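Local coordinates for protein Myo-inositol phosphohydrolase (PDB 4WU3) that probably removes phosphate groups from inositol phosphates as a phytase related to the protein tyrosine phosphatases, and binds inositol-(1,3,4,5)-tetrakisphosphate, at residues Pro335-Tyr340 with Gly443-Asn448; Ile341-Thr346 with Ser435-Arg440; Ser393-Asn398 with Gly431-Trp436; Gln423-Val428 with Lys454-Arg459. The protein carries 2 engineered substitutions. One frame throughout, in Å; residues are numbered along the deposited sequence.

Contact 1: Pro335-Tyr340 with Gly443-Asn448; sequences PDYNGY and GNLGKN
Y337 and G443 meet backbone to backbone, and no direct hydrogen bond joins the two segments. The carbonyl O of Y337 lies 3.4 Å from CA of G443 in a CA-H...O contact, while the CA atoms of N338 and G443 come within 4.5 Å. At G443 backbone atoms alone make the contact.

A water supplies the polar link: it accepts from G339 N at 2.8 Å and donates to G443 O at the same distance. Each loop is also folded back on itself. D336 OD1 accepts from N338 N at 2.9 Å, an Asx turn in which the N-H arrives from above the carboxylate plane. N444 to K447 form a type II beta turn with glycine, G446, in third place, and K447 NZ reaches back to N444 OD1. The second loop leaves strand 432-438 and enters helix 449-463 at its N-cap, N448, whose OD1 accepts from E451 N.

The apolar part is a single pair, Y337 CD2 with L445 CD2 at 3.9 Å. Their side chains lie side by side and point the same way, L445 with CG anti to the backbone N (chi1 -173°). The Y337 ring also meets W442 edge-to-face. Further along, Y340 makes a cation-pi contact with K76 of the second subunit, placing this surface contact beside the dimer interface.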
# COMPACT_ATOMS: atom_id res chain seq x y z
N PRO A 335 -3.90 -15.40 3.87
CA PRO A 335 -3.89 -16.04 5.17
C PRO A 335 -3.65 -17.54 5.05
O PRO A 335 -4.02 -18.15 4.05
CB PRO A 335 -5.28 -15.75 5.73
CG PRO A 335 -6.12 -15.33 4.57
CD PRO A 335 -5.17 -14.72 3.57
N ASP A 336 -3.00 -18.12 6.06
CA ASP A 336 -2.84 -19.57 6.13
C ASP A 336 -3.76 -20.09 7.23
O ASP A 336 -3.60 -19.74 8.40
CB ASP A 336 -1.38 -19.94 6.40
CG ASP A 336 -1.14 -21.45 6.45
OD1 ASP A 336 -2.10 -22.25 6.36
OD2 ASP A 336 0.04 -21.83 6.58
N TYR A 337 -4.74 -20.90 6.85
CA TYR A 337 -5.74 -21.39 7.79
C TYR A 337 -5.43 -22.79 8.29
O TYR A 337 -6.21 -23.36 9.02
CB TYR A 337 -7.13 -21.41 7.12
CG TYR A 337 -7.65 -20.02 6.84
CD1 TYR A 337 -7.81 -19.11 7.86
CD2 TYR A 337 -7.96 -19.62 5.55
CE1 TYR A 337 -8.26 -17.83 7.62
CE2 TYR A 337 -8.41 -18.34 5.29
CZ TYR A 337 -8.57 -17.45 6.33
OH TYR A 337 -9.03 -16.17 6.11
N ASN A 338 -4.27 -23.33 7.90
CA ASN A 338 -3.89 -24.68 8.30
C ASN A 338 -3.63 -24.80 9.80
O ASN A 338 -3.14 -23.86 10.43
CB ASN A 338 -2.69 -25.16 7.49
CG ASN A 338 -3.04 -25.44 6.04
OD1 ASN A 338 -4.15 -25.88 5.71
ND2 ASN A 338 -2.10 -25.18 5.16
N GLY A 339 -3.97 -25.95 10.35
CA GLY A 339 -3.75 -26.22 11.77
C GLY A 339 -2.29 -26.15 12.15
O GLY A 339 -1.41 -26.53 11.37
N TYR A 340 -2.01 -25.65 13.35
CA TYR A 340 -0.64 -25.57 13.83
C TYR A 340 -0.51 -25.96 15.32
O TYR A 340 0.58 -25.90 15.88
CB TYR A 340 -0.13 -24.15 13.63
CG TYR A 340 -1.02 -23.14 14.30
CD1 TYR A 340 -0.92 -22.91 15.66
CD2 TYR A 340 -2.00 -22.46 13.59
CE1 TYR A 340 -1.74 -22.01 16.30
CE2 TYR A 340 -2.83 -21.54 14.23
CZ TYR A 340 -2.69 -21.33 15.59
OH TYR A 340 -3.49 -20.43 16.27
N GLY A 443 -8.97 -25.15 9.95
CA GLY A 443 -7.99 -26.16 9.58
C GLY A 443 -8.31 -26.98 8.34
O GLY A 443 -7.40 -27.42 7.65
N ASN A 444 -9.58 -27.20 8.06
CA ASN A 444 -9.98 -28.01 6.91
C ASN A 444 -10.85 -27.26 5.92
O ASN A 444 -11.67 -27.87 5.21
CB ASN A 444 -10.70 -29.27 7.39
CG ASN A 444 -9.75 -30.28 7.97
OD1 ASN A 444 -8.60 -30.35 7.58
ND2 ASN A 444 -10.23 -31.06 8.94
N LEU A 445 -10.67 -25.95 5.86
CA LEU A 445 -11.40 -25.12 4.91
C LEU A 445 -11.15 -25.60 3.48
O LEU A 445 -10.02 -25.79 3.06
CB LEU A 445 -10.98 -23.66 5.05
CG LEU A 445 -11.80 -22.69 4.20
CD1 LEU A 445 -13.20 -22.51 4.76
CD2 LEU A 445 -11.09 -21.34 4.10
N GLY A 446 -12.23 -25.81 2.73
CA GLY A 446 -12.12 -26.19 1.33
C GLY A 446 -12.05 -27.68 1.09
O GLY A 446 -12.05 -28.13 -0.05
N LYS A 447 -11.96 -28.47 2.16
CA LYS A 447 -11.88 -29.92 2.01
C LYS A 447 -13.27 -30.54 1.97
O LYS A 447 -14.17 -30.12 2.70
CB LYS A 447 -11.11 -30.55 3.18
CG LYS A 447 -9.61 -30.30 3.20
CD LYS A 447 -8.97 -31.19 4.26
CE LYS A 447 -7.45 -31.11 4.26
NZ LYS A 447 -6.93 -29.96 5.04
N ASN A 448 -13.45 -31.55 1.13
CA ASN A 448 -14.66 -32.36 1.18
C ASN A 448 -14.60 -33.34 2.35
O ASN A 448 -13.58 -33.46 3.03
CB ASN A 448 -14.90 -33.09 -0.15
CG ASN A 448 -13.77 -34.05 -0.50
OD1 ASN A 448 -13.34 -34.84 0.34
ND2 ASN A 448 -13.30 -33.99 -1.73
O HOH W 1 -4.79 -27.98 8.57

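Contact 2: Ile341-Thr346 with Ser435-Arg440; sequences IWRLDT and SWYGLR. With 4IP (inositol-(1,3,4,5)-tetrakisphosphate), chain F.
W342 and W436 face each other as a non-hydrogen-bonded pair of antiparallel strands, and their indoles form the dense part of the contact. The six-membered ring of W436 turns its edge to the face of W342, with CE3 over the centre of the W342 ring; the centroids are 4.7 Å apart and the planes at 56°. One face of W436 covers the backbone N of I341. An alanine in place of W342 would probably leave the W436 edge without the face it packs on and open a gap toward L468 and V470.

Backbone bonds on both sides of this pair fix the register: Y437 N to I341 O, R343 N to S435 O and S435 N to R343 O. Beyond them, D345 and T346 both face A433, a classic beta bulge.

The other face, carrying R343, S435 and Y437, is more polar and holds a water, with I341 CG2 on Y437 CB as its apolar end. S435 OG donates to D345 OD1 at 2.9 Å, on the syn side, and the water bridges S435 OG to R343 NH1. D345 OD2 has its salt bridge with R422. Extended, with CG anti to the backbone N (chi1 171°), R343 brings its guanidinium edge to one phosphate of the bound inositol tetrakisphosphate, NH2 lying 2.6 Å from O6P and NH1 3.2 Å from O5P. The arginine probably offsets phosphate charge in this pocket.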
# COMPACT_ATOMS: atom_id res chain seq x y z
N ILE A 341 -1.61 -26.36 15.95
CA ILE A 341 -1.57 -26.77 17.35
C ILE A 341 -2.70 -27.73 17.71
O ILE A 341 -3.79 -27.66 17.13
CB ILE A 341 -1.64 -25.54 18.29
CG1 ILE A 341 -1.20 -25.90 19.71
CG2 ILE A 341 -3.05 -24.96 18.31
CD1 ILE A 341 -1.10 -24.72 20.65
N TRP A 342 -2.44 -28.61 18.66
CA TRP A 342 -3.50 -29.43 19.22
C TRP A 342 -4.18 -28.65 20.35
O TRP A 342 -3.59 -28.36 21.39
CB TRP A 342 -2.97 -30.77 19.73
CG TRP A 342 -2.65 -31.74 18.64
CD1 TRP A 342 -1.42 -32.14 18.24
CD2 TRP A 342 -3.59 -32.44 17.80
NE1 TRP A 342 -1.52 -33.04 17.19
CE2 TRP A 342 -2.84 -33.24 16.91
CE3 TRP A 342 -4.99 -32.45 17.71
CZ2 TRP A 342 -3.45 -34.05 15.94
CZ3 TRP A 342 -5.59 -33.25 16.75
CH2 TRP A 342 -4.81 -34.05 15.88
N ARG A 343 -5.42 -28.29 20.09
CA ARG A 343 -6.23 -27.58 21.04
C ARG A 343 -6.93 -28.57 21.95
O ARG A 343 -7.43 -29.59 21.49
CB ARG A 343 -7.28 -26.78 20.27
CG ARG A 343 -8.35 -26.14 21.13
CD ARG A 343 -9.38 -25.45 20.25
NE ARG A 343 -10.15 -24.45 20.99
CZ ARG A 343 -11.10 -23.69 20.44
NH1 ARG A 343 -11.41 -23.81 19.16
NH2 ARG A 343 -11.75 -22.81 21.18
N LEU A 344 -6.95 -28.27 23.23
CA LEU A 344 -7.77 -28.99 24.19
C LEU A 344 -9.19 -28.46 24.16
O LEU A 344 -9.47 -27.41 24.74
CB LEU A 344 -7.18 -28.83 25.59
CG LEU A 344 -8.01 -29.36 26.76
CD1 LEU A 344 -8.28 -30.85 26.59
CD2 LEU A 344 -7.24 -29.09 28.05
N ASP A 345 -10.10 -29.17 23.51
CA ASP A 345 -11.49 -28.74 23.38
C ASP A 345 -12.21 -28.88 24.71
O ASP A 345 -12.92 -27.99 25.14
CB ASP A 345 -12.24 -29.56 22.33
CG ASP A 345 -11.83 -29.22 20.91
OD1 ASP A 345 -11.32 -28.10 20.69
OD2 ASP A 345 -12.01 -30.06 20.00
N THR A 346 -12.03 -30.03 25.34
CA THR A 346 -12.64 -30.28 26.63
C THR A 346 -11.90 -31.39 27.36
O THR A 346 -11.56 -32.44 26.80
CB THR A 346 -14.16 -30.59 26.51
OG1 THR A 346 -14.70 -30.84 27.81
CG2 THR A 346 -14.41 -31.78 25.62
N SER A 435 -8.56 -31.04 19.07
CA SER A 435 -8.72 -30.69 17.66
C SER A 435 -7.47 -30.05 17.08
O SER A 435 -6.65 -29.47 17.80
CB SER A 435 -9.94 -29.77 17.46
OG SER A 435 -9.82 -28.59 18.22
N TRP A 436 -7.29 -30.17 15.78
CA TRP A 436 -6.13 -29.58 15.13
C TRP A 436 -6.51 -28.17 14.71
O TRP A 436 -7.22 -27.97 13.73
CB TRP A 436 -5.71 -30.43 13.94
CG TRP A 436 -4.44 -30.00 13.26
CD1 TRP A 436 -4.29 -29.64 11.96
CD2 TRP A 436 -3.13 -29.89 13.85
NE1 TRP A 436 -2.98 -29.32 11.70
CE2 TRP A 436 -2.25 -29.47 12.84
CE3 TRP A 436 -2.63 -30.12 15.14
CZ2 TRP A 436 -0.89 -29.26 13.08
CZ3 TRP A 436 -1.28 -29.91 15.38
CH2 TRP A 436 -0.42 -29.48 14.35
N TYR A 437 -6.06 -27.20 15.48
CA TYR A 437 -6.55 -25.84 15.39
C TYR A 437 -5.71 -24.99 14.48
O TYR A 437 -4.52 -24.82 14.70
CB TYR A 437 -6.57 -25.18 16.78
CG TYR A 437 -7.18 -23.79 16.78
CD1 TYR A 437 -8.55 -23.62 16.85
CD2 TYR A 437 -6.38 -22.67 16.70
CE1 TYR A 437 -9.11 -22.35 16.85
CE2 TYR A 437 -6.93 -21.40 16.68
CZ TYR A 437 -8.29 -21.24 16.75
OH TYR A 437 -8.83 -19.98 16.74
N GLY A 438 -6.36 -24.43 13.46
CA GLY A 438 -5.74 -23.39 12.64
C GLY A 438 -6.45 -22.06 12.85
O GLY A 438 -7.47 -22.00 13.51
N LEU A 439 -5.89 -20.99 12.29
CA LEU A 439 -6.50 -19.67 12.38
C LEU A 439 -7.99 -19.71 12.07
O LEU A 439 -8.42 -20.33 11.10
CB LEU A 439 -5.78 -18.74 11.41
CG LEU A 439 -6.40 -17.35 11.20
CD1 LEU A 439 -6.19 -16.49 12.44
CD2 LEU A 439 -5.78 -16.71 9.97
N ARG A 440 -8.77 -19.01 12.88
CA ARG A 440 -10.25 -19.03 12.79
C ARG A 440 -10.88 -20.43 12.90
O ARG A 440 -12.05 -20.62 12.55
CB ARG A 440 -10.72 -18.37 11.50
CG ARG A 440 -10.66 -16.85 11.53
CD ARG A 440 -11.12 -16.29 10.20
NE ARG A 440 -10.82 -14.86 10.09
CZ ARG A 440 -11.19 -14.10 9.07
NH1 ARG A 440 -11.89 -14.62 8.06
NH2 ARG A 440 -10.88 -12.81 9.07
C1 4IP F . -18.62 -21.60 17.74
O1 4IP F . -19.61 -22.59 18.02
C2 4IP F . -17.31 -21.95 18.43
O2 4IP F . -17.54 -22.12 19.82
C3 4IP F . -16.27 -20.85 18.26
O3 4IP F . -15.07 -21.21 18.95
C4 4IP F . -16.78 -19.50 18.77
O4 4IP F . -15.80 -18.50 18.49
C5 4IP F . -18.09 -19.15 18.08
O5 4IP F . -18.61 -17.91 18.59
C6 4IP F . -19.14 -20.25 18.25
O6 4IP F . -20.34 -19.91 17.56
P1 4IP F . -19.73 -23.96 17.20
O1P 4IP F . -20.25 -23.55 15.85
O2P 4IP F . -20.68 -24.77 18.04
O3P 4IP F . -18.33 -24.52 17.20
P3 4IP F . -13.67 -21.28 18.16
O4P 4IP F . -13.68 -20.05 17.29
O5P 4IP F . -13.74 -22.59 17.41
O6P 4IP F . -12.62 -21.24 19.25
P4 4IP F . -15.25 -17.49 19.62
O7P 4IP F . -14.89 -18.37 20.79
O8P 4IP F . -14.06 -16.85 18.95
O9P 4IP F . -16.43 -16.56 19.86
P5 4IP F . -19.35 -16.88 17.60
OPF 4IP F . -18.72 -17.11 16.23
OPG 4IP F . -19.03 -15.53 18.22
OPH 4IP F . -20.80 -17.27 17.67
O HOH W 2 -11.20 -26.28 17.35

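Contact 3: Ser393-Asn398 with Gly431-Trp436; sequences SAEFSN and GNAVSW
N398 N donates to G431 O at 3.1 Å and 166°, the one hydrogen bond between an irregular segment and the start of a strand. The donor is tilted 16° from the carbonyl plane. N398 is the first residue of helix 398-411, where backbone N-H groups have no acceptor within the helix, and G431 O takes up this one. The chains are closest at S397 and A433, whose CA atoms are 4.7 Å apart. G431 has a positive phi, at which a side chain would press on the preceding carbonyl O, so the backbone itself asks for glycine just before strand 432-438.

S397 is the N-cap of the helix. Its CB rests on G431 O at 3.2 Å, while OG caps a backbone N farther along and also bonds to E400 and to K347 O. Thus side chain and borrowed carbonyl together serve the helix start.

The methyl of A433 points into the 393-398 segment, meeting E395 CG at 3.6 Å and F396 O at 3.8 Å. E395 comes over it with CG anti to the backbone N (chi1 -175°), and a bend at chi2 carries the carboxylate away to a salt bridge between OE1 and R422. From N432, which points away from this segment, OD1 accepts from D348 N.

The contact thereby joins the loop after strand 390-393 to the first residues of strand 432-438 and the glycine before it; strand 342-346 lies beside them, and helix 493-499 packs against F396 and N398.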
# COMPACT_ATOMS: atom_id res chain seq x y z
N SER A 393 -24.88 -30.12 22.33
CA SER A 393 -23.89 -29.70 23.29
C SER A 393 -22.59 -29.34 22.61
O SER A 393 -22.42 -29.53 21.40
CB SER A 393 -23.61 -30.82 24.30
OG SER A 393 -22.91 -31.90 23.69
N ALA A 394 -21.66 -28.85 23.42
CA ALA A 394 -20.27 -28.71 23.01
C ALA A 394 -19.66 -30.09 22.78
O ALA A 394 -20.29 -31.11 23.03
CB ALA A 394 -19.49 -27.97 24.08
N GLU A 395 -18.43 -30.10 22.30
CA GLU A 395 -17.70 -31.35 22.16
C GLU A 395 -17.61 -32.04 23.52
O GLU A 395 -17.70 -31.39 24.56
CB GLU A 395 -16.30 -31.09 21.61
CG GLU A 395 -15.52 -32.36 21.33
CD GLU A 395 -16.11 -33.16 20.19
OE1 GLU A 395 -15.82 -32.86 19.02
OE2 GLU A 395 -16.88 -34.09 20.46
N PHE A 396 -17.44 -33.36 23.51
CA PHE A 396 -17.38 -34.15 24.74
C PHE A 396 -16.12 -35.01 24.82
O PHE A 396 -15.71 -35.66 23.85
CB PHE A 396 -18.62 -35.06 24.87
CG PHE A 396 -18.96 -35.82 23.62
CD1 PHE A 396 -18.26 -36.97 23.28
CD2 PHE A 396 -19.98 -35.39 22.78
CE1 PHE A 396 -18.57 -37.66 22.12
CE2 PHE A 396 -20.30 -36.08 21.63
CZ PHE A 396 -19.60 -37.23 21.30
N SER A 397 -15.50 -34.99 26.00
CA SER A 397 -14.48 -35.95 26.35
C SER A 397 -15.18 -37.28 26.66
O SER A 397 -16.41 -37.35 26.69
CB SER A 397 -13.77 -35.48 27.60
OG SER A 397 -14.70 -35.31 28.64
N ASN A 398 -14.39 -38.32 26.94
CA ASN A 398 -14.95 -39.63 27.33
C ASN A 398 -15.84 -39.53 28.55
O ASN A 398 -16.94 -40.07 28.58
CB ASN A 398 -13.84 -40.63 27.63
CG ASN A 398 -14.39 -41.98 28.06
OD1 ASN A 398 -15.40 -42.45 27.53
ND2 ASN A 398 -13.77 -42.60 29.06
N GLY A 431 -8.43 -39.61 26.59
CA GLY A 431 -9.76 -39.34 27.13
C GLY A 431 -10.23 -37.92 26.91
O GLY A 431 -11.42 -37.62 27.08
N ASN A 432 -9.30 -37.03 26.56
CA ASN A 432 -9.62 -35.61 26.34
C ASN A 432 -9.97 -35.34 24.88
O ASN A 432 -9.32 -35.86 23.98
CB ASN A 432 -8.44 -34.71 26.71
CG ASN A 432 -7.96 -34.93 28.12
OD1 ASN A 432 -8.71 -34.80 29.09
ND2 ASN A 432 -6.69 -35.26 28.25
N ALA A 433 -10.98 -34.51 24.66
CA ALA A 433 -11.35 -34.06 23.32
C ALA A 433 -10.32 -33.03 22.83
O ALA A 433 -10.05 -32.05 23.51
CB ALA A 433 -12.73 -33.42 23.35
N VAL A 434 -9.76 -33.27 21.65
CA VAL A 434 -8.78 -32.38 21.07
C VAL A 434 -9.13 -32.11 19.61
O VAL A 434 -9.91 -32.84 19.01
CB VAL A 434 -7.36 -32.98 21.13
CG1 VAL A 434 -6.96 -33.26 22.57
CG2 VAL A 434 -7.28 -34.25 20.32
N SER A 435 -8.56 -31.04 19.07
CA SER A 435 -8.72 -30.69 17.66
C SER A 435 -7.47 -30.05 17.08
O SER A 435 -6.65 -29.47 17.80
CB SER A 435 -9.94 -29.77 17.46
OG SER A 435 -9.82 -28.59 18.22
N TRP A 436 -7.29 -30.17 15.78
CA TRP A 436 -6.13 -29.58 15.13
C TRP A 436 -6.51 -28.17 14.71
O TRP A 436 -7.22 -27.97 13.73
CB TRP A 436 -5.71 -30.43 13.94
CG TRP A 436 -4.44 -30.00 13.26
CD1 TRP A 436 -4.29 -29.64 11.96
CD2 TRP A 436 -3.13 -29.89 13.85
NE1 TRP A 436 -2.98 -29.32 11.70
CE2 TRP A 436 -2.25 -29.47 12.84
CE3 TRP A 436 -2.63 -30.12 15.14
CZ2 TRP A 436 -0.89 -29.26 13.08
CZ3 TRP A 436 -1.28 -29.91 15.38
CH2 TRP A 436 -0.42 -29.48 14.35

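Contact 4: Gln423-Val428 with Lys454-Arg459; sequences QETHGV and KDENSR
Helix 449-463 lies against the beginning of strand 426-429, where T425 and H426 meet D455 and E456. T425 OG1 donates to D455 OD1 at 2.6 Å, on the anti side of the carboxylate, and the other oxygen, D455 OD2, holds R459 NE in a salt bridge of 3.0 Å one turn along the helix. Gripped at both oxygens, the D455 carboxylate has little liberty to rotate. The methyl CG2 of T425 packs on CA of E456 at 3.7 Å.

Strand 426-429 forms an antiparallel hairpin with strand 432-438, and the helix that follows folds back over it; in this way its acidic residues reach the hairpin's first strand. E456, with CG anti to the backbone N (chi1 -166°) and an extended chain beyond, sends OE2 to H426 N at 2.8 Å in a nearly straight bond (172°). OE1 forms a salt bridge with R506. Replacing E456 by an alanine would probably leave H426 N without its acceptor and R506 without its negative partner.

The H426 ring stands almost perpendicular to the E456 carboxylate, its CD2 3.3 Å from OE2, and NE2 is hydrogen-bonded to D420. A water donates to H426 O at 2.7 Å and, weakly, to E456 OE1. Nearby, the carboxylate of E424 forms salt bridges with R422 and R546, the latter a residue of the inositol phosphate pocket.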
# COMPACT_ATOMS: atom_id res chain seq x y z
N GLN A 423 -16.12 -29.61 10.75
CA GLN A 423 -15.25 -29.76 9.58
C GLN A 423 -13.81 -29.95 10.02
O GLN A 423 -13.05 -30.71 9.42
CB GLN A 423 -15.32 -28.54 8.66
CG GLN A 423 -14.43 -28.73 7.43
CD GLN A 423 -14.45 -27.56 6.47
OE1 GLN A 423 -14.18 -26.41 6.85
NE2 GLN A 423 -14.74 -27.84 5.21
N GLU A 424 -13.44 -29.23 11.08
CA GLU A 424 -12.08 -29.26 11.59
C GLU A 424 -11.74 -30.66 12.10
O GLU A 424 -12.61 -31.39 12.59
CB GLU A 424 -11.90 -28.22 12.70
CG GLU A 424 -12.72 -28.48 13.96
CD GLU A 424 -14.05 -27.73 13.98
OE1 GLU A 424 -14.54 -27.34 12.91
OE2 GLU A 424 -14.60 -27.54 15.08
N THR A 425 -10.47 -31.02 11.97
CA THR A 425 -9.97 -32.32 12.43
C THR A 425 -9.95 -32.38 13.96
O THR A 425 -9.44 -31.48 14.60
CB THR A 425 -8.55 -32.58 11.89
OG1 THR A 425 -8.64 -33.03 10.54
CG2 THR A 425 -7.83 -33.63 12.72
N HIS A 426 -10.52 -33.43 14.53
CA HIS A 426 -10.55 -33.60 15.99
C HIS A 426 -10.60 -35.08 16.35
O HIS A 426 -10.82 -35.94 15.48
CB HIS A 426 -11.76 -32.91 16.62
CG HIS A 426 -13.06 -33.56 16.28
ND1 HIS A 426 -13.85 -34.19 17.22
CD2 HIS A 426 -13.71 -33.69 15.10
CE1 HIS A 426 -14.93 -34.67 16.63
NE2 HIS A 426 -14.87 -34.39 15.34
N GLY A 427 -10.40 -35.35 17.64
CA GLY A 427 -10.42 -36.71 18.15
C GLY A 427 -10.28 -36.73 19.66
O GLY A 427 -10.65 -35.77 20.33
N VAL A 428 -9.75 -37.83 20.17
CA VAL A 428 -9.59 -38.01 21.62
C VAL A 428 -8.17 -38.45 21.95
O VAL A 428 -7.70 -39.46 21.44
CB VAL A 428 -10.59 -39.06 22.15
CG1 VAL A 428 -10.54 -39.14 23.67
CG2 VAL A 428 -12.00 -38.73 21.70
N LYS A 454 -9.68 -38.35 6.05
CA LYS A 454 -8.32 -38.80 5.77
C LYS A 454 -7.28 -37.97 6.52
O LYS A 454 -6.34 -38.51 7.09
CB LYS A 454 -8.03 -38.75 4.28
CG LYS A 454 -6.62 -39.20 3.95
CD LYS A 454 -6.27 -39.04 2.49
CE LYS A 454 -4.86 -39.55 2.22
NZ LYS A 454 -4.39 -39.20 0.86
N ASP A 455 -7.45 -36.65 6.51
CA ASP A 455 -6.59 -35.78 7.30
C ASP A 455 -6.71 -36.15 8.77
O ASP A 455 -5.71 -36.26 9.45
CB ASP A 455 -6.98 -34.31 7.08
CG ASP A 455 -6.14 -33.35 7.92
OD1 ASP A 455 -6.45 -33.16 9.11
OD2 ASP A 455 -5.18 -32.76 7.38
N GLU A 456 -7.93 -36.37 9.24
CA GLU A 456 -8.19 -36.69 10.65
C GLU A 456 -7.51 -37.97 11.09
O GLU A 456 -6.79 -38.00 12.09
CB GLU A 456 -9.70 -36.79 10.91
CG GLU A 456 -10.11 -36.78 12.38
CD GLU A 456 -11.56 -36.37 12.57
OE1 GLU A 456 -12.44 -37.25 12.43
OE2 GLU A 456 -11.83 -35.17 12.85
N ASN A 457 -7.75 -39.06 10.36
CA ASN A 457 -7.18 -40.33 10.75
C ASN A 457 -5.66 -40.26 10.77
O ASN A 457 -5.02 -40.82 11.66
CB ASN A 457 -7.67 -41.44 9.81
CG ASN A 457 -9.11 -41.83 10.09
OD1 ASN A 457 -9.47 -42.12 11.23
ND2 ASN A 457 -9.93 -41.84 9.05
N SER A 458 -5.11 -39.54 9.79
CA SER A 458 -3.67 -39.47 9.62
C SER A 458 -3.00 -38.72 10.76
O SER A 458 -1.97 -39.15 11.29
CB SER A 458 -3.34 -38.80 8.29
OG SER A 458 -1.94 -38.77 8.08
N ARG A 459 -3.60 -37.60 11.15
CA ARG A 459 -3.01 -36.77 12.18
C ARG A 459 -3.15 -37.39 13.57
O ARG A 459 -2.24 -37.25 14.40
CB ARG A 459 -3.60 -35.35 12.16
CG ARG A 459 -3.19 -34.55 10.94
CD ARG A 459 -3.63 -33.10 11.00
NE ARG A 459 -3.31 -32.39 9.76
CZ ARG A 459 -2.12 -31.86 9.49
NH1 ARG A 459 -1.13 -31.93 10.36
NH2 ARG A 459 -1.92 -31.24 8.33
O HOH W 3 -12.60 -37.92 15.54

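In the fold
From the N terminus, the chain first lays down 335-340, 341-346 and 393-398, then returns to them in reverse order. Segment 431-436 closes contact 3, 435-440 closes contact 2 and 443-448 closes contact 1, so contact 3 and then contact 2 are nested inside the loop of contact 1; contacts 2 and 3 share S435 and W436. Contact 4 breaks this order: it starts at 423-428, inside all three loops, and closes at 454-459, beyond them, crossing each. Contacts 2, 3 and 4 converge on the sheet containing strands 342-346, 432-438 and 426-429, tying it to helices 398-411 and 449-463, while contact 1 joins the loops leading into and out of it.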